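Cobalamin biosynthesis protein CobN (Mycobacterium tuberculosis, PDB 7C6O) probably serves as the large, catalytic subunit of cobaltochelatase, the enzyme that inserts cobalt into the corrin ring during cobalamin biosynthesis. Local coordinates at residues A[1180-1183]-A[1189-1192]; A[1170-1175]-A[1191-1196]; A[1012-1017]-A[1197-1202]; A[1145-1150]-A[1166-1171]. All coordinates share one frame; numbering follows the deposited sequence.

Overall arrangement
Helix 1187-1203 runs through contacts 1, 2 and 3, meeting helix 1176-1185 near its start, helix 1162-1174 in its middle and the loop after helix 1007-1013 near its end. Contact 4 joins helices 1136-1157 and 1162-1174 beside it. Contacts 1 and 2 lie about 7 Å apart between centres and touch through the methyls of Met1182 and Met1193. Contacts 2 and 4 are equally close, linked by Tyr1172 against Val1147 and by the Arg1196-Asp1148 salt bridge. Contact 3, about 15 Å from contact 2 between centres, ties these C-terminal helices to a distant part of the sequence. The sodium ion bound by Asp125 and Ser127 belongs to the N-terminal region.

Contact 1 (A[1180-1183]-A[1189-1192]); sequences TFMT and ALHG
Met1182 reaches across to Leu1190 and Ala1189, joining two helices that follow each other almost without a linker. Its CB already lies against the partner, 3.9 Å from CB of Leu1190 and 4.1 Å from Leu1190 CD1. With CG beside its own backbone N (chi1 -64°), the chain sets off past the carbonyl oxygen of Tyr1172, then bends at chi2 and again at chi3. The sulfur forms the corner of this fold, and the last bend brings CE back over the backbone of helix 1187-1203. There the methyl rests 3.5 Å from Leu1190 N and 3.8 Å from CB of Ala1189, with the methyl of Met1193 on another side of it. An unbranched, flexible methionine suits a place where the side chain must curl to fill the angle between two close helices. Alanine suits the facing position because its single methyl lets CE come down to the backbone.

Leu1190 sends CG away from its backbone N (chi1 177°), which sets CD1 and CD2 about CB of Met1182 and brings CD2 to 3.5 Å from OG1 of Thr1183, a plain van der Waals touch. That hydroxyl spends its polarity on its own helix, hydrogen-bonded to the carbonyl oxygen of Arg1179, which makes threonine tolerable beside a leucine methyl. Around this sharp turn between successive helices, Leu1190 also packs on Val1220 and Thr1224 of helix 1211-1226, while Met1182 and Ala1189 rest on Ala1140 and Ala1144 of helix 1136-1157.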
# COMPACT_ATOMS: atom_id res chain seq x y z
N THR A 1180 -20.55 32.08 4.90
CA THR A 1180 -20.61 32.16 6.35
C THR A 1180 -20.00 30.93 7.00
O THR A 1180 -19.25 31.04 7.98
CB THR A 1180 -22.06 32.34 6.80
OG1 THR A 1180 -22.55 33.61 6.35
CG2 THR A 1180 -22.17 32.26 8.32
N PHE A 1181 -20.32 29.74 6.47
CA PHE A 1181 -19.74 28.51 7.00
C PHE A 1181 -18.22 28.50 6.83
O PHE A 1181 -17.49 28.17 7.77
CB PHE A 1181 -20.38 27.31 6.30
CG PHE A 1181 -19.58 26.04 6.44
CD1 PHE A 1181 -19.56 25.35 7.64
CD2 PHE A 1181 -18.86 25.54 5.37
CE1 PHE A 1181 -18.82 24.19 7.78
CE2 PHE A 1181 -18.13 24.37 5.50
CZ PHE A 1181 -18.11 23.69 6.70
N MET A 1182 -17.74 28.85 5.63
CA MET A 1182 -16.30 28.89 5.40
C MET A 1182 -15.61 29.88 6.33
O MET A 1182 -14.54 29.59 6.87
CB MET A 1182 -16.01 29.26 3.94
CG MET A 1182 -16.49 28.26 2.90
SD MET A 1182 -15.59 26.70 2.90
CE MET A 1182 -13.90 27.27 2.79
N THR A 1183 -16.21 31.06 6.52
CA THR A 1183 -15.57 32.09 7.34
C THR A 1183 -15.45 31.64 8.80
O THR A 1183 -14.43 31.90 9.45
CB THR A 1183 -16.36 33.39 7.24
OG1 THR A 1183 -16.36 33.84 5.88
CG2 THR A 1183 -15.75 34.47 8.13
N ALA A 1189 -9.08 28.29 4.19
CA ALA A 1189 -9.50 27.59 2.98
C ALA A 1189 -10.32 28.49 2.08
O ALA A 1189 -10.23 28.40 0.85
CB ALA A 1189 -10.28 26.33 3.36
N LEU A 1190 -11.15 29.36 2.66
CA LEU A 1190 -11.90 30.33 1.86
C LEU A 1190 -10.95 31.26 1.11
O LEU A 1190 -11.17 31.55 -0.07
CB LEU A 1190 -12.84 31.13 2.76
CG LEU A 1190 -13.63 32.25 2.07
CD1 LEU A 1190 -14.56 31.67 1.01
CD2 LEU A 1190 -14.43 33.05 3.10
N HIS A 1191 -9.90 31.72 1.78
CA HIS A 1191 -8.90 32.55 1.11
C HIS A 1191 -8.24 31.79 -0.03
O HIS A 1191 -8.06 32.33 -1.13
CB HIS A 1191 -7.85 33.00 2.13
CG HIS A 1191 -6.90 34.03 1.60
ND1 HIS A 1191 -5.75 33.70 0.91
CD2 HIS A 1191 -6.91 35.38 1.68
CE1 HIS A 1191 -5.11 34.80 0.57
NE2 HIS A 1191 -5.79 35.84 1.03
N GLY A 1192 -7.88 30.52 0.20
CA GLY A 1192 -7.23 29.74 -0.84
C GLY A 1192 -8.14 29.49 -2.04
O GLY A 1192 -7.67 29.45 -3.18

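Contact 2 (A[1170-1175]-A[1191-1196]); sequences QRYVLD and HGMAER
A buried Met-aromatic contact, with aliphatic packing beside it, brings Met1193 of helix 1187-1203 against Tyr1172 and Val1173 at the end of helix 1162-1174. The sulfur lies 3.9 Å from CD2 of Tyr1172, and the two side chains cross at about a right angle. From the ring centroid SD is 5.2 Å away and 74° off the normal, an oblique approach. A polarisable sulfur is well matched to an aromatic ring in a buried interior. Beyond it the Met1193 chain bends at chi3 (-46°), carrying CE alongside the valine: CE sits 3.8 Å from CG2 of Val1173, and CB of Met1193 touches that same methyl. The two side chains run past each other in opposite directions. Valine's branching at CB lets one methyl meet the methionine while the other faces Leu1190.

These residues occupy a place where helix 1162-1174 widens into a pi-type turn as it ends: Asp1175 N bonds to Gln1170 O at 2.8 Å, spanning five residues instead of four. Asp1175 then stands at the N-cap of the following helix, its OD2 taking the backbone N of Asn1178. The carbonyl oxygen of Tyr1172 accepts a bond from the side-chain amide of the same asparagine.

At the far end of the tyrosine, the hydroxyl is hydrogen-bonded to the carbonyl oxygen of Val1123, which gives a polar tip in a buried setting its partner. Further along helix 1187-1203, Arg1196 forms a salt bridge from NE to OD1 of Asp1148.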
# COMPACT_ATOMS: atom_id res chain seq x y z
N GLN A 1170 -19.84 30.74 -7.47
CA GLN A 1170 -21.07 31.17 -6.81
C GLN A 1170 -21.43 30.24 -5.66
O GLN A 1170 -21.77 30.70 -4.57
CB GLN A 1170 -22.21 31.25 -7.83
CG GLN A 1170 -23.53 31.68 -7.24
CD GLN A 1170 -23.46 33.04 -6.56
OE1 GLN A 1170 -22.78 33.95 -7.04
NE2 GLN A 1170 -24.14 33.17 -5.43
N ARG A 1171 -21.37 28.93 -5.89
CA ARG A 1171 -21.83 27.99 -4.87
C ARG A 1171 -20.88 27.92 -3.69
O ARG A 1171 -21.32 27.83 -2.53
CB ARG A 1171 -22.02 26.59 -5.48
CG ARG A 1171 -23.06 26.51 -6.58
CD ARG A 1171 -24.42 26.98 -6.09
NE ARG A 1171 -25.02 26.04 -5.15
CZ ARG A 1171 -26.02 26.35 -4.32
NH1 ARG A 1171 -26.50 27.59 -4.31
NH2 ARG A 1171 -26.51 25.44 -3.50
N TYR A 1172 -19.57 27.96 -3.94
CA TYR A 1172 -18.60 27.74 -2.88
C TYR A 1172 -18.22 29.02 -2.14
O TYR A 1172 -18.08 29.01 -0.91
CB TYR A 1172 -17.32 27.11 -3.45
CG TYR A 1172 -17.37 25.61 -3.65
CD1 TYR A 1172 -18.57 24.95 -3.90
CD2 TYR A 1172 -16.21 24.85 -3.59
CE1 TYR A 1172 -18.61 23.58 -4.09
CE2 TYR A 1172 -16.24 23.48 -3.77
CZ TYR A 1172 -17.44 22.85 -4.02
OH TYR A 1172 -17.45 21.49 -4.21
N VAL A 1173 -18.06 30.13 -2.86
CA VAL A 1173 -17.39 31.32 -2.34
C VAL A 1173 -18.37 32.46 -2.11
O VAL A 1173 -18.36 33.09 -1.05
CB VAL A 1173 -16.24 31.75 -3.28
CG1 VAL A 1173 -15.52 32.97 -2.72
CG2 VAL A 1173 -15.27 30.59 -3.48
N LEU A 1174 -19.22 32.75 -3.10
CA LEU A 1174 -20.08 33.93 -3.02
C LEU A 1174 -21.42 33.65 -2.34
O LEU A 1174 -22.02 34.57 -1.79
CB LEU A 1174 -20.32 34.49 -4.42
CG LEU A 1174 -19.06 34.96 -5.16
CD1 LEU A 1174 -19.42 35.56 -6.51
CD2 LEU A 1174 -18.27 35.96 -4.31
N ASP A 1175 -21.89 32.40 -2.38
CA ASP A 1175 -23.13 32.04 -1.71
C ASP A 1175 -23.07 32.40 -0.23
O ASP A 1175 -22.11 32.06 0.47
CB ASP A 1175 -23.39 30.54 -1.87
CG ASP A 1175 -24.64 30.09 -1.15
OD1 ASP A 1175 -25.75 30.43 -1.62
OD2 ASP A 1175 -24.52 29.38 -0.12
N HIS A 1191 -9.90 31.72 1.78
CA HIS A 1191 -8.90 32.55 1.11
C HIS A 1191 -8.24 31.79 -0.03
O HIS A 1191 -8.06 32.33 -1.13
CB HIS A 1191 -7.85 33.00 2.13
CG HIS A 1191 -6.90 34.03 1.60
ND1 HIS A 1191 -5.75 33.70 0.91
CD2 HIS A 1191 -6.91 35.38 1.68
CE1 HIS A 1191 -5.11 34.80 0.57
NE2 HIS A 1191 -5.79 35.84 1.03
N GLY A 1192 -7.88 30.52 0.20
CA GLY A 1192 -7.23 29.74 -0.84
C GLY A 1192 -8.14 29.49 -2.04
O GLY A 1192 -7.67 29.45 -3.18
N MET A 1193 -9.44 29.29 -1.79
CA MET A 1193 -10.38 29.08 -2.89
C MET A 1193 -10.49 30.32 -3.76
O MET A 1193 -10.43 30.24 -5.00
CB MET A 1193 -11.76 28.72 -2.34
CG MET A 1193 -11.90 27.31 -1.82
SD MET A 1193 -13.64 26.92 -1.52
CE MET A 1193 -14.17 28.39 -0.64
N ALA A 1194 -10.69 31.49 -3.14
CA ALA A 1194 -10.78 32.73 -3.91
C ALA A 1194 -9.49 32.98 -4.67
O ALA A 1194 -9.51 33.40 -5.83
CB ALA A 1194 -11.10 33.90 -2.98
N GLU A 1195 -8.35 32.73 -4.02
CA GLU A 1195 -7.06 32.91 -4.69
C GLU A 1195 -6.93 31.98 -5.89
O GLU A 1195 -6.47 32.40 -6.96
CB GLU A 1195 -5.93 32.68 -3.70
CG GLU A 1195 -4.70 33.55 -3.94
CD GLU A 1195 -3.64 33.33 -2.89
OE1 GLU A 1195 -3.21 32.18 -2.70
OE2 GLU A 1195 -3.24 34.32 -2.24
N ARG A 1196 -7.33 30.71 -5.73
CA ARG A 1196 -7.17 29.76 -6.82
C ARG A 1196 -8.08 30.09 -7.99
O ARG A 1196 -7.68 29.96 -9.16
CB ARG A 1196 -7.43 28.34 -6.33
CG ARG A 1196 -7.04 27.26 -7.33
CD ARG A 1196 -5.53 27.15 -7.46
NE ARG A 1196 -4.96 26.42 -6.33
CZ ARG A 1196 -3.66 26.29 -6.11
NH1 ARG A 1196 -2.78 26.83 -6.94
NH2 ARG A 1196 -3.23 25.60 -5.06

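Contact 3 (A[1012-1017]-A[1197-1202]); sequences DSRSWR and LLEAAG
A water-bridged polar site on the protein surface gathers Arg1014 and Trp1016 round the carboxylate of Glu1199, where the loop leaving helix 1007-1013 meets helix 1187-1203. Glu1199 starts with CG anti to its backbone N (chi1 177°) and stays extended, so its carboxylate reaches out to the loop. The aliphatic part of Arg1014 lies across it: CD is 3.3 Å from OE2, whereas NH1 is 4.5 Å from that oxygen, and guanidinium and carboxylate planes stand 80° apart. One water closes this gap, donating to OE2 at 2.6 Å and accepting from Arg1014 NH1. A second water lies in the indole plane at the edge of Trp1016, accepting from NE1 at 2.9 Å and donating to OE1.

The loop contains an ST turn, Ser1013 OG accepting from Ser1015 N, and an inverse gamma turn centred on Ser1015. Arg1014 itself takes positive phi (64°) as the helix ends. Glutamate suits its place because both oxygens also have direct salt bridges, OE1 to Arg1203 NE and OE2 to Arg1196 NH1. Arg1203 in turn makes a cation-pi contact with Trp1016.

With two arginines bound directly and two waters donating, the carboxylate is probably held firmly in its ionised form. Arg1014 has no direct salt bridge to it; its attraction is probably supplemented by the bridging water.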
# COMPACT_ATOMS: atom_id res chain seq x y z
N ASP A 1012 0.97 23.99 -6.42
CA ASP A 1012 0.91 24.74 -5.16
C ASP A 1012 1.92 25.87 -5.13
O ASP A 1012 1.65 26.92 -4.54
CB ASP A 1012 1.13 23.79 -3.98
CG ASP A 1012 -0.11 22.97 -3.67
OD1 ASP A 1012 -1.18 23.27 -4.24
OD2 ASP A 1012 -0.02 22.03 -2.85
N SER A 1013 3.09 25.69 -5.76
CA SER A 1013 4.07 26.76 -5.82
C SER A 1013 3.68 27.84 -6.82
O SER A 1013 4.15 28.98 -6.70
CB SER A 1013 5.44 26.21 -6.21
OG SER A 1013 5.50 25.97 -7.61
N ARG A 1014 2.86 27.50 -7.81
CA ARG A 1014 2.42 28.38 -8.89
C ARG A 1014 3.56 28.84 -9.79
O ARG A 1014 3.36 29.71 -10.64
CB ARG A 1014 1.66 29.61 -8.34
CG ARG A 1014 0.54 29.26 -7.37
CD ARG A 1014 -0.37 30.45 -7.09
NE ARG A 1014 0.29 31.49 -6.31
CZ ARG A 1014 -0.31 32.60 -5.90
NH1 ARG A 1014 -1.59 32.81 -6.20
NH2 ARG A 1014 0.35 33.50 -5.18
N SER A 1015 4.75 28.25 -9.65
CA SER A 1015 5.93 28.68 -10.40
C SER A 1015 6.04 27.92 -11.73
O SER A 1015 7.00 27.20 -11.99
CB SER A 1015 7.19 28.51 -9.56
OG SER A 1015 7.15 29.34 -8.42
N TRP A 1016 5.02 28.12 -12.57
CA TRP A 1016 4.96 27.50 -13.89
C TRP A 1016 4.11 28.39 -14.78
O TRP A 1016 3.35 29.23 -14.30
CB TRP A 1016 4.37 26.09 -13.82
CG TRP A 1016 2.93 26.07 -13.41
CD1 TRP A 1016 2.44 26.10 -12.13
CD2 TRP A 1016 1.79 26.02 -14.27
NE1 TRP A 1016 1.06 26.08 -12.15
CE2 TRP A 1016 0.64 26.03 -13.45
CE3 TRP A 1016 1.62 25.97 -15.66
CZ2 TRP A 1016 -0.65 25.99 -13.97
CZ3 TRP A 1016 0.34 25.93 -16.18
CH2 TRP A 1016 -0.78 25.94 -15.34
N ARG A 1017 4.24 28.21 -16.10
CA ARG A 1017 3.54 29.06 -17.05
C ARG A 1017 2.90 28.28 -18.20
O ARG A 1017 1.78 28.59 -18.61
CB ARG A 1017 4.51 30.11 -17.61
CG ARG A 1017 4.17 30.61 -19.01
CD ARG A 1017 4.99 31.84 -19.37
NE ARG A 1017 6.41 31.63 -19.16
CZ ARG A 1017 7.31 32.61 -19.08
NH1 ARG A 1017 8.59 32.33 -18.89
NH2 ARG A 1017 6.92 33.87 -19.20
N LEU A 1197 -9.31 30.52 -7.72
CA LEU A 1197 -10.22 30.88 -8.80
C LEU A 1197 -9.73 32.13 -9.53
O LEU A 1197 -9.82 32.21 -10.76
CB LEU A 1197 -11.63 31.09 -8.25
CG LEU A 1197 -12.29 29.82 -7.69
CD1 LEU A 1197 -13.44 30.15 -6.75
CD2 LEU A 1197 -12.76 28.92 -8.82
N LEU A 1198 -9.18 33.09 -8.79
CA LEU A 1198 -8.55 34.24 -9.44
C LEU A 1198 -7.31 33.83 -10.23
O LEU A 1198 -7.02 34.44 -11.26
CB LEU A 1198 -8.20 35.30 -8.39
CG LEU A 1198 -9.39 36.10 -7.88
CD1 LEU A 1198 -9.04 36.82 -6.59
CD2 LEU A 1198 -9.86 37.09 -8.93
N GLU A 1199 -6.59 32.80 -9.77
CA GLU A 1199 -5.46 32.30 -10.56
C GLU A 1199 -5.93 31.67 -11.86
O GLU A 1199 -5.29 31.84 -12.91
CB GLU A 1199 -4.63 31.30 -9.75
CG GLU A 1199 -3.48 30.70 -10.55
CD GLU A 1199 -2.71 29.63 -9.80
OE1 GLU A 1199 -1.73 29.10 -10.37
OE2 GLU A 1199 -3.07 29.31 -8.65
N ALA A 1200 -7.05 30.93 -11.83
CA ALA A 1200 -7.58 30.35 -13.06
C ALA A 1200 -7.95 31.44 -14.05
O ALA A 1200 -7.73 31.29 -15.26
CB ALA A 1200 -8.78 29.47 -12.75
N ALA A 1201 -8.52 32.54 -13.57
CA ALA A 1201 -8.81 33.67 -14.45
C ALA A 1201 -7.53 34.32 -14.95
O ALA A 1201 -7.42 34.67 -16.13
CB ALA A 1201 -9.69 34.69 -13.73
N GLY A 1202 -6.54 34.47 -14.07
CA GLY A 1202 -5.28 35.09 -14.48
C GLY A 1202 -4.56 34.29 -15.55
O GLY A 1202 -3.98 34.87 -16.48
O HOH W 1 -3.70 30.45 -6.43
O HOH W 2 -0.53 26.82 -9.89

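Contact 4 (A[1145-1150]-A[1166-1171]); sequences ATVDYL and EQLTQR
Val1147 and Leu1168 meet without any flat group between them; the one ring in these helix turns, that of Tyr1149, is well removed from the contact, against its own helix, with Ala1145 O over one face, 3.1 Å above the plane and offset toward the rim. Across the two segments the packing is aliphatic. Leu1168 points from helix 1162-1174 toward helix 1136-1157 with CG anti to its backbone N (chi1 -168°), and in the conformer described here, one of two modelled for this leucine, CD2 does most of the touching. In that conformer the methyl is 3.9 Å from CG2 of Val1147 and 4.2 Å from CG1, so it meets both branches of the valine, while CD1 of Leu1168 also comes within 4.1 Å of CG2. One turn on, Leu1150 brings CD1 to 4.2 Å from the same CD2.

A leucine suits this place because its branch point lies far enough from the backbone to bridge helices whose nearest CA atoms, those of Val1147 and Leu1168, are 7.9 Å apart. The shorter valine offers two methyls close to its own helix, and CG2 serves a second neighbour as well, packing against CD2 of Tyr1172.

Other helices close in round the pair: Leu1168 and Leu1150 both touch Val1123 of helix 1111-1123, and Leu1168 also meets Leu1197 of helix 1187-1203. Valine and leucine methyls packed in this way are common in the buried core of alpha-helical bundles, here the one formed by the C-terminal helices of the chain.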
# COMPACT_ATOMS: atom_id res chain seq x y z
N ALA A 1145 -10.17 21.75 -1.25
CA ALA A 1145 -9.33 20.80 -1.99
C ALA A 1145 -9.93 20.48 -3.35
O ALA A 1145 -9.21 20.35 -4.34
CB ALA A 1145 -9.14 19.52 -1.17
N THR A 1146 -11.26 20.36 -3.41
CA THR A 1146 -11.93 20.10 -4.68
C THR A 1146 -11.64 21.20 -5.69
O THR A 1146 -11.40 20.92 -6.87
CB THR A 1146 -13.44 19.95 -4.46
OG1 THR A 1146 -13.69 18.81 -3.63
CG2 THR A 1146 -14.17 19.78 -5.78
N VAL A 1147 -11.64 22.46 -5.25
CA VAL A 1147 -11.29 23.56 -6.15
C VAL A 1147 -9.87 23.39 -6.66
O VAL A 1147 -9.60 23.57 -7.86
CB VAL A 1147 -11.49 24.92 -5.45
CG1 VAL A 1147 -11.02 26.04 -6.35
CG2 VAL A 1147 -12.96 25.12 -5.08
N ASP A 1148 -8.94 23.04 -5.77
CA ASP A 1148 -7.54 22.88 -6.18
C ASP A 1148 -7.36 21.74 -7.16
O ASP A 1148 -6.58 21.84 -8.11
CB ASP A 1148 -6.66 22.66 -4.95
CG ASP A 1148 -6.35 23.94 -4.19
OD1 ASP A 1148 -6.61 25.04 -4.73
OD2 ASP A 1148 -5.86 23.84 -3.04
N TYR A 1149 -8.08 20.63 -6.95
CA TYR A 1149 -7.87 19.46 -7.80
C TYR A 1149 -8.56 19.62 -9.14
O TYR A 1149 -8.03 19.16 -10.17
CB TYR A 1149 -8.35 18.20 -7.07
CG TYR A 1149 -7.69 17.99 -5.73
CD1 TYR A 1149 -6.44 18.54 -5.46
CD2 TYR A 1149 -8.32 17.27 -4.72
CE1 TYR A 1149 -5.83 18.37 -4.23
CE2 TYR A 1149 -7.71 17.10 -3.48
CZ TYR A 1149 -6.47 17.65 -3.25
OH TYR A 1149 -5.86 17.48 -2.02
N LEU A 1150 -9.72 20.27 -9.17
CA LEU A 1150 -10.30 20.66 -10.45
C LEU A 1150 -9.37 21.60 -11.20
O LEU A 1150 -9.19 21.46 -12.42
CB LEU A 1150 -11.67 21.32 -10.23
CG LEU A 1150 -12.81 20.38 -9.84
CD1 LEU A 1150 -14.08 21.18 -9.57
CD2 LEU A 1150 -13.05 19.34 -10.92
N GLU A 1166 -17.97 29.45 -13.13
CA GLU A 1166 -19.00 30.35 -12.63
C GLU A 1166 -19.80 29.69 -11.51
O GLU A 1166 -20.03 30.30 -10.46
CB GLU A 1166 -19.93 30.77 -13.77
CG GLU A 1166 -19.27 31.63 -14.83
CD GLU A 1166 -20.22 31.99 -15.97
OE1 GLU A 1166 -21.31 31.38 -16.06
OE2 GLU A 1166 -19.86 32.87 -16.78
N GLN A 1167 -20.23 28.45 -11.72
CA GLN A 1167 -21.02 27.77 -10.70
C GLN A 1167 -20.19 27.45 -9.47
O GLN A 1167 -20.67 27.55 -8.34
CB GLN A 1167 -21.64 26.50 -11.28
CG GLN A 1167 -22.67 26.77 -12.36
CD GLN A 1167 -23.78 27.68 -11.88
OE1 GLN A 1167 -24.36 27.46 -10.81
NE2 GLN A 1167 -24.09 28.72 -12.65
N LEU A 1168 -18.93 27.05 -9.67
CA LEU A 1168 -18.04 26.80 -8.54
C LEU A 1168 -17.86 28.06 -7.70
O LEU A 1168 -17.94 28.02 -6.47
CB LEU A 1168 -16.69 26.29 -9.05
CG LEU A 1168 -15.72 25.70 -8.02
CD1 LEU A 1168 -16.36 24.50 -7.33
CD2 LEU A 1168 -14.42 25.30 -8.70
N THR A 1169 -17.62 29.20 -8.36
CA THR A 1169 -17.42 30.45 -7.64
C THR A 1169 -18.67 30.84 -6.85
O THR A 1169 -18.58 31.22 -5.67
CB THR A 1169 -17.04 31.56 -8.63
OG1 THR A 1169 -15.81 31.22 -9.28
CG2 THR A 1169 -16.88 32.90 -7.91
N GLN A 1170 -19.84 30.74 -7.47
CA GLN A 1170 -21.07 31.17 -6.81
C GLN A 1170 -21.43 30.24 -5.66
O GLN A 1170 -21.77 30.70 -4.57
CB GLN A 1170 -22.21 31.25 -7.83
CG GLN A 1170 -23.53 31.68 -7.24
CD GLN A 1170 -23.46 33.04 -6.56
OE1 GLN A 1170 -22.78 33.95 -7.04
NE2 GLN A 1170 -24.14 33.17 -5.43
N ARG A 1171 -21.37 28.93 -5.89
CA ARG A 1171 -21.83 27.99 -4.87
C ARG A 1171 -20.88 27.92 -3.69
O ARG A 1171 -21.32 27.83 -2.53
CB ARG A 1171 -22.02 26.59 -5.48
CG ARG A 1171 -23.06 26.51 -6.58
CD ARG A 1171 -24.42 26.98 -6.09
NE ARG A 1171 -25.02 26.04 -5.15
CZ ARG A 1171 -26.02 26.35 -4.32
NH1 ARG A 1171 -26.50 27.59 -4.31
NH2 ARG A 1171 -26.51 25.44 -3.50